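Local coordinates for protein leucyl aminopeptidase (PDB 5NTD) that probably releases N-terminal residues such as leucine from peptides, as a hexameric metal-dependent aminopeptidase of the M17 family that is inhibited by bestatin, at residues 123-128 / 156-161; 232-238 / 323-328. One frame throughout, in Å; residues are numbered along the deposited sequence.

Contact 1: 123-128 / 156-161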
ATOM      1  N   VAL G 123      14.427 -34.704  14.673  1.00 26.80           N
ATOM      2  CA  VAL G 123      14.495 -36.054  14.094  1.00 27.28           C
ATOM      3  C   VAL G 123      14.077 -36.000  12.619  1.00 26.90           C
ATOM      4  O   VAL G 123      14.769 -36.497  11.748  1.00 26.41           O
ATOM      5  CB  VAL G 123      13.611 -37.091  14.857  1.00 27.22           C
ATOM      6  CG1 VAL G 123      13.547 -38.423  14.131  1.00 25.75           C
ATOM      7  CG2 VAL G 123      14.162 -37.311  16.260  1.00 27.81           C
ATOM      8  N   THR G 124      12.938 -35.378  12.376  1.00 26.70           N
ATOM      9  CA  THR G 124      12.427 -35.201  11.003  1.00 26.52           C
ATOM     10  C   THR G 124      13.473 -34.520  10.095  1.00 25.32           C
ATOM     11  O   THR G 124      13.792 -34.999   9.024  1.00 23.68           O
ATOM     12  CB  THR G 124      11.119 -34.396  10.976  1.00 26.14           C
ATOM     13  OG1 THR G 124      10.107 -35.157  11.644  1.00 25.36           O
ATOM     14  CG2 THR G 124      10.674 -34.124   9.546  1.00 25.28           C
ATOM     15  N   ALA G 125      14.008 -33.427  10.576  1.00 25.14           N
ATOM     16  CA  ALA G 125      14.986 -32.636   9.777  1.00 25.54           C
ATOM     17  C   ALA G 125      16.269 -33.440   9.486  1.00 25.41           C
ATOM     18  O   ALA G 125      16.795 -33.453   8.395  1.00 23.86           O
ATOM     19  CB  ALA G 125      15.328 -31.339  10.487  1.00 24.68           C
ATOM     20  N   LEU G 126      16.757 -34.144  10.503  1.00 26.53           N
ATOM     21  CA  LEU G 126      17.962 -34.996  10.353  1.00 25.84           C
ATOM     22  C   LEU G 126      17.765 -36.109   9.312  1.00 25.12           C
ATOM     23  O   LEU G 126      18.599 -36.334   8.438  1.00 24.19           O
ATOM     24  CB  LEU G 126      18.352 -35.629  11.657  1.00 26.81           C
ATOM     25  CG  LEU G 126      18.775 -34.635  12.725  1.00 26.89           C
ATOM     26  CD1 LEU G 126      18.910 -35.361  14.040  1.00 27.71           C
ATOM     27  CD2 LEU G 126      20.094 -33.956  12.365  1.00 27.93           C
ATOM     28  N   VAL G 127      16.660 -36.790   9.401  1.00 24.64           N
ATOM     29  CA  VAL G 127      16.421 -37.911   8.496  1.00 25.48           C
ATOM     30  C   VAL G 127      16.217 -37.344   7.079  1.00 27.08           C
ATOM     31  O   VAL G 127      16.641 -37.933   6.072  1.00 26.47           O
ATOM     32  CB  VAL G 127      15.261 -38.804   8.946  1.00 24.81           C
ATOM     33  CG1 VAL G 127      15.049 -39.955   7.972  1.00 25.31           C
ATOM     34  CG2 VAL G 127      15.566 -39.384  10.310  1.00 25.23           C
ATOM     35  N   THR G 128      15.516 -36.224   7.002  1.00 27.81           N
ATOM     36  CA  THR G 128      15.266 -35.558   5.681  1.00 26.81           C
ATOM     37  C   THR G 128      16.617 -35.261   5.007  1.00 26.34           C
ATOM     38  O   THR G 128      16.826 -35.593   3.863  1.00 26.24           O
ATOM     39  CB  THR G 128      14.455 -34.273   5.835  1.00 25.22           C
ATOM     40  OG1 THR G 128      13.132 -34.621   6.251  1.00 24.91           O
ATOM     41  CG2 THR G 128      14.392 -33.504   4.527  1.00 24.52           C
ATOM     42  N   ALA G 156       7.277 -38.434  13.097  1.00 28.69           N
ATOM     43  CA  ALA G 156       8.404 -37.618  12.662  1.00 27.83           C
ATOM     44  C   ALA G 156       9.044 -38.175  11.416  1.00 27.53           C
ATOM     45  O   ALA G 156       9.381 -37.437  10.493  1.00 28.11           O
ATOM     46  CB  ALA G 156       9.439 -37.494  13.751  1.00 27.62           C
ATOM     47  N   VAL G 157       9.184 -39.487  11.387  1.00 27.25           N
ATOM     48  CA  VAL G 157       9.767 -40.170  10.222  1.00 27.62           C
ATOM     49  C   VAL G 157       8.774 -40.246   9.076  1.00 27.87           C
ATOM     50  O   VAL G 157       9.130 -40.067   7.910  1.00 28.82           O
ATOM     51  CB  VAL G 157      10.271 -41.570  10.575  1.00 27.95           C
ATOM     52  CG1 VAL G 157      10.723 -42.318   9.333  1.00 27.94           C
ATOM     53  CG2 VAL G 157      11.421 -41.453  11.558  1.00 28.86           C
ATOM     54  N   ALA G 158       7.516 -40.476   9.411  1.00 27.16           N
ATOM     55  CA  ALA G 158       6.439 -40.433   8.407  1.00 27.37           C
ATOM     56  C   ALA G 158       6.419 -39.105   7.612  1.00 28.41           C
ATOM     57  O   ALA G 158       6.200 -39.084   6.399  1.00 30.99           O
ATOM     58  CB  ALA G 158       5.079 -40.637   9.060  1.00 27.87           C
ATOM     59  N   ARG G 159       6.682 -38.008   8.291  1.00 27.91           N
ATOM     60  CA  ARG G 159       6.585 -36.662   7.656  1.00 28.72           C
ATOM     61  C   ARG G 159       7.885 -36.197   7.019  1.00 29.23           C
ATOM     62  O   ARG G 159       7.938 -35.149   6.410  1.00 30.00           O
ATOM     63  CB  ARG G 159       6.020 -35.599   8.639  1.00 28.19           C
ATOM     64  CG  ARG G 159       6.993 -35.023   9.657  1.00 27.62           C
ATOM     65  CD  ARG G 159       6.314 -33.976  10.529  1.00 27.47           C
ATOM     66  NE  ARG G 159       5.918 -34.459  11.854  1.00 28.03           N
ATOM     67  CZ  ARG G 159       4.664 -34.747  12.241  1.00 27.71           C
ATOM     68  NH1 ARG G 159       3.635 -34.662  11.398  1.00 27.68           N
ATOM     69  NH2 ARG G 159       4.424 -35.129  13.482  1.00 26.68           N
ATOM     70  N   CYS G 160       8.932 -36.995   7.147  1.00 30.80           N
ATOM     71  CA  CYS G 160      10.262 -36.575   6.696  1.00 29.69           C
ATOM     72  C   CYS G 160      10.485 -36.940   5.239  1.00 30.08           C
ATOM     73  O   CYS G 160       9.760 -37.719   4.649  1.00 31.10           O
ATOM     74  CB  CYS G 160      11.375 -37.166   7.570  1.00 29.25           C
ATOM     75  SG  CYS G 160      11.947 -38.792   7.007  1.00 31.48           S
ATOM     76  N   GLY G 161      11.533 -36.368   4.701  1.00 30.79           N
ATOM     77  CA  GLY G 161      12.004 -36.707   3.374  1.00 32.10           C
ATOM     78  C   GLY G 161      11.078 -36.234   2.278  1.00 32.73           C
ATOM     79  O   GLY G 161      10.250 -35.352   2.479  1.00 31.26           O
TER
HETATM   80  O   HOH W   1       8.319 -34.207  13.414  1.00 31.24           O
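Two threonines one helical turn apart can serve a neighbouring chain end as polar handholds, and the close of helix 150-158 against helix 120-131, both in the N-terminal, macro-like domain of this M17 aminopeptidase, illustrates how. Ala156 is gripped first: Thr124 OG1 donates to Ala156 O at 2.7 Å, while Ala156 CB lies 4.2 Å from Val123 CG1. Val157 turns its side chain to Leu184 and Val186 of strand 183-188. With the helix ended, Arg159 folds back so that its NE gives a hydrogen bond (2.9 Å) to a water, which donates to Thr124 OG1 (2.7 Å); its guanidinium reaches Thr507 O and, in a salt bridge, Glu437. Cys160 is wedged in, with CB 3.4 Å from Thr128 OG1 and SG 3.5 Å from Val127 CG1. At Gly161, of positive phi, the backbone N donates to Thr128 OG1 at 2.8 Å. Thr128 OG1 itself donates to Thr124 O (2.9 Å). Each hydroxyl thus both gives and receives: Thr124 OG1, also hydrogen-bonded to Pro120 O of its own helix, engages a carbonyl and Thr128 OG1 an amide, so directional bonds as well as apolar contact hold the helix exit.

Contact 2: 232-238 / 323-328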
ATOM      1  N   TYR G 232     -12.917 -44.743   1.545  1.00 29.42           N
ATOM      2  CA  TYR G 232     -12.487 -45.271   2.852  1.00 28.57           C
ATOM      3  C   TYR G 232     -13.682 -45.860   3.613  1.00 28.63           C
ATOM      4  O   TYR G 232     -13.561 -46.880   4.280  1.00 28.68           O
ATOM      5  CB  TYR G 232     -11.768 -44.220   3.667  1.00 27.63           C
ATOM      6  CG  TYR G 232     -10.308 -44.147   3.307  1.00 27.50           C
ATOM      7  CD1 TYR G 232      -9.414 -45.109   3.764  1.00 26.89           C
ATOM      8  CD2 TYR G 232      -9.805 -43.090   2.538  1.00 26.85           C
ATOM      9  CE1 TYR G 232      -8.050 -45.039   3.434  1.00 27.87           C
ATOM     10  CE2 TYR G 232      -8.453 -43.024   2.202  1.00 27.03           C
ATOM     11  CZ  TYR G 232      -7.576 -44.001   2.638  1.00 26.58           C
ATOM     12  OH  TYR G 232      -6.239 -43.943   2.349  1.00 26.50           O
ATOM     13  N   ALA G 233     -14.829 -45.233   3.475  1.00 28.50           N
ATOM     14  CA  ALA G 233     -16.053 -45.758   4.112  1.00 28.97           C
ATOM     15  C   ALA G 233     -16.412 -47.154   3.602  1.00 30.08           C
ATOM     16  O   ALA G 233     -16.723 -48.040   4.408  1.00 34.43           O
ATOM     17  CB  ALA G 233     -17.218 -44.824   3.906  1.00 28.24           C
ATOM     18  N   LYS G 234     -16.369 -47.364   2.299  1.00 29.77           N
ATOM     19  CA  LYS G 234     -16.639 -48.728   1.726  1.00 30.81           C
ATOM     20  C   LYS G 234     -15.600 -49.706   2.289  1.00 32.04           C
ATOM     21  O   LYS G 234     -15.935 -50.789   2.746  1.00 32.64           O
ATOM     22  CB  LYS G 234     -16.710 -48.818   0.162  1.00 29.43           C
ATOM     23  N   ALA G 235     -14.342 -49.326   2.230  1.00 31.68           N
ATOM     24  CA  ALA G 235     -13.241 -50.243   2.584  1.00 31.10           C
ATOM     25  C   ALA G 235     -13.224 -50.631   4.029  1.00 32.18           C
ATOM     26  O   ALA G 235     -12.991 -51.788   4.362  1.00 38.21           O
ATOM     27  CB  ALA G 235     -11.891 -49.647   2.208  1.00 31.29           C
ATOM     28  N   LEU G 236     -13.418 -49.674   4.903  1.00 32.27           N
ATOM     29  CA  LEU G 236     -13.288 -49.907   6.361  1.00 30.67           C
ATOM     30  C   LEU G 236     -14.617 -50.124   7.070  1.00 30.83           C
ATOM     31  O   LEU G 236     -14.654 -50.428   8.240  1.00 29.60           O
ATOM     32  CB  LEU G 236     -12.539 -48.744   7.019  1.00 31.38           C
ATOM     33  CG  LEU G 236     -11.081 -48.613   6.570  1.00 31.65           C
ATOM     34  CD1 LEU G 236     -10.487 -47.313   7.082  1.00 31.62           C
ATOM     35  CD2 LEU G 236     -10.242 -49.791   7.077  1.00 32.02           C
ATOM     36  N   GLY G 237     -15.710 -49.923   6.355  1.00 30.84           N
ATOM     37  CA  GLY G 237     -17.047 -50.181   6.890  1.00 29.94           C
ATOM     38  C   GLY G 237     -17.584 -49.198   7.889  1.00 31.95           C
ATOM     39  O   GLY G 237     -18.339 -49.577   8.797  1.00 32.32           O
ATOM     40  N   PHE G 238     -17.255 -47.919   7.734  1.00 32.50           N
ATOM     41  CA  PHE G 238     -17.910 -46.882   8.567  1.00 31.54           C
ATOM     42  C   PHE G 238     -18.949 -46.139   7.757  1.00 31.15           C
ATOM     43  O   PHE G 238     -19.011 -46.242   6.543  1.00 33.19           O
ATOM     44  CB  PHE G 238     -16.905 -45.948   9.255  1.00 32.25           C
ATOM     45  CG  PHE G 238     -15.993 -45.199   8.303  1.00 32.87           C
ATOM     46  CD1 PHE G 238     -16.463 -44.077   7.602  1.00 33.09           C
ATOM     47  CD2 PHE G 238     -14.676 -45.615   8.100  1.00 31.12           C
ATOM     48  CE1 PHE G 238     -15.640 -43.401   6.711  1.00 30.97           C
ATOM     49  CE2 PHE G 238     -13.858 -44.938   7.208  1.00 30.31           C
ATOM     50  CZ  PHE G 238     -14.334 -43.830   6.532  1.00 31.09           C
ATOM     51  N   PHE G 323      -9.535 -39.711  12.394  1.00 27.42           N
ATOM     52  CA  PHE G 323     -10.691 -40.610  12.318  1.00 27.74           C
ATOM     53  C   PHE G 323     -10.275 -41.964  11.727  1.00 28.83           C
ATOM     54  O   PHE G 323     -10.626 -43.010  12.258  1.00 28.44           O
ATOM     55  CB  PHE G 323     -11.789 -39.998  11.502  1.00 27.27           C
ATOM     56  CG  PHE G 323     -13.008 -40.857  11.371  1.00 28.20           C
ATOM     57  CD1 PHE G 323     -14.052 -40.743  12.264  1.00 29.39           C
ATOM     58  CD2 PHE G 323     -13.159 -41.700  10.288  1.00 29.41           C
ATOM     59  CE1 PHE G 323     -15.224 -41.472  12.096  1.00 30.33           C
ATOM     60  CE2 PHE G 323     -14.320 -42.442  10.111  1.00 30.34           C
ATOM     61  CZ  PHE G 323     -15.354 -42.325  11.015  1.00 30.48           C
ATOM     62  N   LEU G 324      -9.576 -41.942  10.602  1.00 29.58           N
ATOM     63  CA  LEU G 324      -9.145 -43.203   9.936  1.00 29.32           C
ATOM     64  C   LEU G 324      -8.283 -44.034  10.867  1.00 31.16           C
ATOM     65  O   LEU G 324      -8.456 -45.251  10.967  1.00 32.42           O
ATOM     66  CB  LEU G 324      -8.374 -42.970   8.653  1.00 30.07           C
ATOM     67  CG  LEU G 324      -9.189 -42.417   7.481  1.00 30.36           C
ATOM     68  CD1 LEU G 324      -8.278 -42.301   6.264  1.00 30.11           C
ATOM     69  CD2 LEU G 324     -10.408 -43.279   7.167  1.00 31.63           C
ATOM     70  N   THR G 325      -7.374 -43.380  11.580  1.00 30.21           N
ATOM     71  CA  THR G 325      -6.515 -44.101  12.501  1.00 29.89           C
ATOM     72  C   THR G 325      -7.338 -44.768  13.592  1.00 30.57           C
ATOM     73  O   THR G 325      -7.104 -45.922  13.946  1.00 33.22           O
ATOM     74  CB  THR G 325      -5.489 -43.186  13.136  1.00 29.56           C
ATOM     75  OG1 THR G 325      -4.637 -42.717  12.092  1.00 29.29           O
ATOM     76  CG2 THR G 325      -4.635 -43.958  14.160  1.00 29.79           C
ATOM     77  N   ALA G 326      -8.290 -44.032  14.139  1.00 30.13           N
ATOM     78  CA  ALA G 326      -9.162 -44.562  15.184  1.00 28.98           C
ATOM     79  C   ALA G 326      -9.916 -45.809  14.677  1.00 30.51           C
ATOM     80  O   ALA G 326     -10.099 -46.770  15.443  1.00 29.59           O
ATOM     81  CB  ALA G 326     -10.153 -43.527  15.659  1.00 29.14           C
ATOM     82  N   VAL G 327     -10.367 -45.767  13.417  1.00 29.22           N
ATOM     83  CA  VAL G 327     -11.107 -46.907  12.835  1.00 29.52           C
ATOM     84  C   VAL G 327     -10.158 -48.085  12.624  1.00 30.78           C
ATOM     85  O   VAL G 327     -10.426 -49.222  13.020  1.00 31.33           O
ATOM     86  CB  VAL G 327     -11.771 -46.570  11.512  1.00 28.84           C
ATOM     87  CG1 VAL G 327     -12.358 -47.825  10.868  1.00 28.41           C
ATOM     88  CG2 VAL G 327     -12.867 -45.542  11.741  1.00 29.23           C
ATOM     89  N   ARG G 328      -9.027 -47.793  12.029  1.00 31.07           N
ATOM     90  CA  ARG G 328      -8.044 -48.843  11.736  1.00 31.73           C
ATOM     91  C   ARG G 328      -7.490 -49.521  13.002  1.00 34.17           C
ATOM     92  O   ARG G 328      -7.310 -50.736  13.004  1.00 36.35           O
ATOM     93  CB  ARG G 328      -6.892 -48.328  10.891  1.00 30.07           C
ATOM     94  CG  ARG G 328      -7.261 -48.234   9.442  1.00 29.09           C
ATOM     95  CD  ARG G 328      -6.208 -47.496   8.649  1.00 29.15           C
ATOM     96  NE  ARG G 328      -6.313 -47.803   7.223  1.00 29.45           N
ATOM     97  CZ  ARG G 328      -5.744 -47.092   6.236  1.00 29.35           C
ATOM     98  NH1 ARG G 328      -4.988 -46.010   6.508  1.00 29.03           N
ATOM     99  NH2 ARG G 328      -5.927 -47.469   4.979  1.00 27.60           N
TER
HETATM  100  O   HOH W   2      -5.230 -47.263   2.118  1.00 36.55           O
HETATM  101  O   HOH W   3      -4.286 -44.966   3.762  1.00 37.73           O
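Helices 222-236 and 314-328 run side by side in the same direction, their local axes 11.7 Å apart and 10° from parallel. CA atoms lie 8.1 Å apart for Tyr232 and Leu324 and 7.5 Å for Leu236 and Val327, so side chains fill the gap. Leu324 is central: its CD1 sits over the Tyr232 ring in a CH-pi contact, 3.8 Å from the centroid, and its CD2 approaches Leu236 CD1 (4.0 Å) and Phe238 CE2 (3.8 Å). Leu236 CB also meets Val327 CG1 at 4.0 Å. Gly237, with positive phi, takes the chain out of the first helix, and Phe238 points back to the second, where its ring face receives the edge of Phe323 in a T-shaped pair (centroids 4.9 Å apart, planes at 86°). At the polar margin a water bridges the side chains, donating to Tyr232 OH (2.6 Å) and accepting from Arg328 NH1 (3.0 Å); the tyrosine hydroxyl is also hydrogen-bonded to Cys19 O. The aromatic pair packs on the catalytic-domain sheet: Phe238 and Phe323 share Leu272 of strand 268-274, and Phe323 touches Leu335 and Cys337 of strand 334-344. Helix 196-214 packs against the Tyr232-Leu324 side of the contact through Leu208.

How the contacts relate
Followed from the N terminus, the chain closes contact 1 first, bringing helix 120-131 and the end of helix 150-158 together around a short excursion that includes strand 140-145. This loop is complete within the N-terminal, macro-like region before contact 2 opens, so the two are in series, neither nested nor crossed. Contact 2 joins helix 222-236 to helix 314-328 within the catalytic domain, across 84 residues that include strands 239-244, 268-274 and 283-291 and the manganese ligands Lys289, Asp294 and Asp312. Contact 1 and contact 2 do not touch: their nearest atoms are about 10 Å apart. Helix 196-214 meets both: Ala203 and Thr206 touch contact 1, Thr204 and Leu208 contact 2.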